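Local atomic coordinates of Pre-mRNA-processing-splicing factor 8 (Cryptococcus neoformans var. grubii serotype A, PDB entry 6MX6), a protein that is an intein that probably excises itself from the precursor of a splicing factor and joins the flanking sequences by protein splicing. Residues Cys5-Leu13 and Glu61-His69. Numbering follows the deposited sequence.
Sequences CLQNGTRLL and EDLVCTHNH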
loop_
_atom_site.group_PDB
_atom_site.type_symbol
_atom_site.label_atom_id
_atom_site.label_comp_id
_atom_site.label_asym_id
_atom_site.label_seq_id
_atom_site.Cartn_x
_atom_site.Cartn_y
_atom_site.Cartn_z
ATOM N N CYS A 5 3.412 -1.968 -7.127
ATOM C CA CYS A 5 4.767 -2.017 -6.594
ATOM C C CYS A 5 5.100 -0.714 -5.852
ATOM O O CYS A 5 4.445 0.300 -6.080
ATOM C CB CYS A 5 5.726 -2.258 -7.732
ATOM S SG CYS A 5 4.939 -3.277 -8.997
ATOM N N LEU A 6 6.127 -0.730 -5.001
ATOM C CA LEU A 6 6.342 0.335 -4.024
ATOM C C LEU A 6 7.710 0.978 -4.186
ATOM O O LEU A 6 8.676 0.328 -4.587
ATOM C CB LEU A 6 6.224 -0.201 -2.594
ATOM C CG LEU A 6 4.890 -0.854 -2.243
ATOM C CD1 LEU A 6 4.983 -1.426 -0.835
ATOM C CD2 LEU A 6 3.769 0.159 -2.326
ATOM N N GLN A 7 7.800 2.260 -3.825
ATOM C CA GLN A 7 9.078 2.946 -3.904
ATOM C C GLN A 7 10.089 2.294 -2.978
ATOM O O GLN A 7 9.765 1.920 -1.844
ATOM C CB GLN A 7 8.939 4.419 -3.522
ATOM C CG GLN A 7 10.224 5.194 -3.747
ATOM C CD GLN A 7 10.050 6.675 -3.479
ATOM O OE1 GLN A 7 9.662 7.067 -2.383
ATOM N NE2 GLN A 7 10.332 7.504 -4.482
ATOM N N ASN A 8 11.318 2.149 -3.470
ATOM C CA ASN A 8 12.393 1.656 -2.620
ATOM C C ASN A 8 12.518 2.511 -1.365
ATOM O O ASN A 8 12.426 3.743 -1.413
ATOM C CB ASN A 8 13.716 1.646 -3.376
ATOM C CG ASN A 8 13.830 0.470 -4.336
ATOM O OD1 ASN A 8 12.856 -0.239 -4.592
ATOM N ND2 ASN A 8 15.024 0.262 -4.874
ATOM N N GLY A 9 12.750 1.849 -0.243
ATOM C CA GLY A 9 12.804 2.513 1.041
ATOM C C GLY A 9 11.514 2.454 1.818
ATOM O O GLY A 9 11.478 2.914 2.967
ATOM N N THR A 10 10.455 1.907 1.230
ATOM C CA THR A 10 9.222 1.682 1.966
ATOM C C THR A 10 9.461 0.613 3.030
ATOM O O THR A 10 10.009 -0.454 2.742
ATOM C CB THR A 10 8.098 1.260 1.021
ATOM O OG1 THR A 10 7.883 2.270 0.015
ATOM C CG2 THR A 10 6.819 1.048 1.801
ATOM N N ARG A 11 9.064 0.911 4.267
ATOM C CA ARG A 11 9.329 0.037 5.408
ATOM C C ARG A 11 8.130 -0.872 5.649
ATOM O O ARG A 11 7.017 -0.390 5.891
ATOM C CB ARG A 11 9.636 0.872 6.657
ATOM C CG ARG A 11 10.847 1.786 6.502
ATOM C CD ARG A 11 10.774 2.999 7.428
ATOM N NE ARG A 11 10.654 2.605 8.826
ATOM C CZ ARG A 11 10.494 3.458 9.833
ATOM N NH1 ARG A 11 10.433 4.762 9.595
ATOM N NH2 ARG A 11 10.391 3.005 11.075
ATOM N N LEU A 12 8.356 -2.182 5.592
ATOM C CA LEU A 12 7.342 -3.200 5.805
ATOM C C LEU A 12 7.648 -3.978 7.076
ATOM O O LEU A 12 8.734 -3.867 7.649
ATOM C CB LEU A 12 7.283 -4.152 4.607
ATOM C CG LEU A 12 7.257 -3.446 3.250
ATOM C CD1 LEU A 12 7.325 -4.442 2.108
ATOM C CD2 LEU A 12 5.998 -2.587 3.143
ATOM N N LEU A 13 6.686 -4.802 7.492
ATOM C CA LEU A 13 6.810 -5.622 8.697
ATOM C C LEU A 13 7.018 -7.081 8.309
ATOM O O LEU A 13 6.213 -7.649 7.563
ATOM C CB LEU A 13 5.571 -5.488 9.584
ATOM C CG LEU A 13 5.382 -4.128 10.255
ATOM C CD1 LEU A 13 4.102 -4.090 11.066
ATOM C CD2 LEU A 13 6.581 -3.788 11.116
ATOM N N GLU A 61 3.498 8.595 7.103
ATOM C CA GLU A 61 4.415 8.688 5.971
ATOM C C GLU A 61 3.673 8.562 4.648
ATOM O O GLU A 61 2.739 7.768 4.519
ATOM C CB GLU A 61 5.481 7.590 6.064
ATOM C CG GLU A 61 6.599 7.904 7.052
ATOM C CD GLU A 61 7.768 6.937 6.950
ATOM O OE1 GLU A 61 7.719 6.021 6.102
ATOM O OE2 GLU A 61 8.734 7.096 7.725
ATOM N N ASP A 62 4.093 9.355 3.661
ATOM C CA ASP A 62 3.516 9.246 2.325
ATOM C C ASP A 62 3.684 7.828 1.786
ATOM O O ASP A 62 4.689 7.164 2.039
ATOM C CB ASP A 62 4.197 10.201 1.340
ATOM C CG ASP A 62 4.109 11.662 1.747
ATOM O OD1 ASP A 62 3.339 12.004 2.674
ATOM O OD2 ASP A 62 4.825 12.474 1.117
ATOM N N LEU A 63 2.708 7.382 1.002
ATOM C CA LEU A 63 2.821 6.122 0.269
ATOM C C LEU A 63 3.188 6.439 -1.174
ATOM O O LEU A 63 2.475 7.192 -1.838
ATOM C CB LEU A 63 1.511 5.336 0.324
ATOM C CG LEU A 63 1.503 4.007 -0.432
ATOM C CD1 LEU A 63 2.516 3.039 0.208
ATOM C CD2 LEU A 63 0.102 3.415 -0.453
ATOM N N VAL A 64 4.286 5.873 -1.674
ATOM C CA VAL A 64 4.746 6.191 -3.027
ATOM C C VAL A 64 4.792 4.894 -3.821
ATOM O O VAL A 64 5.453 3.939 -3.403
ATOM C CB VAL A 64 6.114 6.893 -3.026
ATOM C CG1 VAL A 64 6.501 7.283 -4.433
ATOM C CG2 VAL A 64 6.088 8.135 -2.125
ATOM N N CYS A 65 4.090 4.852 -4.953
ATOM C CA CYS A 65 3.883 3.570 -5.620
ATOM C C CYS A 65 3.598 3.738 -7.110
ATOM O O CYS A 65 3.333 4.833 -7.601
ATOM C CB CYS A 65 2.768 2.801 -4.925
ATOM S SG CYS A 65 1.181 3.648 -5.009
ATOM N N THR A 66 3.647 2.624 -7.837
ATOM C CA THR A 66 3.474 2.684 -9.283
ATOM C C THR A 66 2.019 2.926 -9.665
ATOM O O THR A 66 1.090 2.715 -8.878
ATOM C CB THR A 66 3.933 1.386 -9.961
ATOM O OG1 THR A 66 3.235 0.286 -9.368
ATOM C CG2 THR A 66 5.423 1.206 -9.817
ATOM N N HIS A 67 1.830 3.329 -10.927
ATOM C CA HIS A 67 0.494 3.632 -11.424
ATOM C C HIS A 67 -0.414 2.407 -11.412
ATOM O O HIS A 67 -1.634 2.546 -11.294
ATOM C CB HIS A 67 0.578 4.205 -12.842
ATOM C CG HIS A 67 1.075 3.224 -13.858
ATOM N ND1 HIS A 67 0.230 2.553 -14.718
ATOM C CD2 HIS A 67 2.326 2.790 -14.145
ATOM C CE1 HIS A 67 0.940 1.752 -15.492
ATOM N NE2 HIS A 67 2.214 1.876 -15.166
ATOM N N ASN A 68 0.142 1.206 -11.537
ATOM C CA ASN A 68 -0.692 0.010 -11.540
ATOM C C ASN A 68 -0.788 -0.643 -10.170
ATOM O O ASN A 68 -1.413 -1.701 -10.039
ATOM C CB ASN A 68 -0.176 -1.015 -12.567
ATOM C CG ASN A 68 1.265 -1.401 -12.337
ATOM O OD1 ASN A 68 2.055 -0.619 -11.819
ATOM N ND2 ASN A 68 1.621 -2.615 -12.737
ATOM N N HIS A 69 -0.190 -0.038 -9.150
ATOM C CA HIS A 69 -0.291 -0.589 -7.810
ATOM C C HIS A 69 -1.741 -0.573 -7.341
ATOM O O HIS A 69 -2.504 0.340 -7.657
ATOM C CB HIS A 69 0.585 0.205 -6.857
ATOM C CG HIS A 69 0.631 -0.361 -5.480
ATOM N ND1 HIS A 69 1.285 -1.534 -5.181
ATOM C CD2 HIS A 69 0.086 0.076 -4.320
ATOM C CE1 HIS A 69 1.148 -1.794 -3.894
ATOM N NE2 HIS A 69 0.430 -0.827 -3.348
HETATM O O HOH W 1 6.277 4.447 0.003
HETATM O O HOH W 2 7.700 3.515 4.483
#
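Cys5 meets Thr66 and His69 at the start of a backbone-bridged junction joining the first strand of this Hint-fold intein, 6-7, to the edge strand 63-65 of another sheet. Cys5 N donates to His69 ND1 at 2.9 Å, 24° out of the imidazole plane, and more loosely to Thr66 OG1, which itself donates to Asn68 OD1. Threonine and histidine suit these places because both present an acceptor to the Cys5 nitrogen; their Thr-x-x-His spacing, closed by a type I turn, matches the block B motif of inteins. Thr66 N to Cys5 O, 3.0 Å, and Gln7 N to Val64 O, 2.9 Å, flank the single antiparallel, non-hydrogen-bonded pair Leu6-Cys65. Branched, apolar Leu6 sits between Leu63 and His69, its CD2 making a CH-pi contact 3.9 Å from the His69 ring centroid. Gln7 swings CG away from its N (chi1 -173°) and extends, bringing OE1 3.6 Å from Val64 CB; its apolar stem suits valine, while NE2 hydrogen-bonds Thr152 OG1. Farther along, Arg11 NH1 makes a long 3.4 Å salt bridge to Glu61 OE2, while Glu19 takes NE. In the uncleaved precursor, the Thr66 and His69 bonds to Cys5 N would probably hold the upstream peptide amide for the N-S acyl shift by the Cys5 thiol.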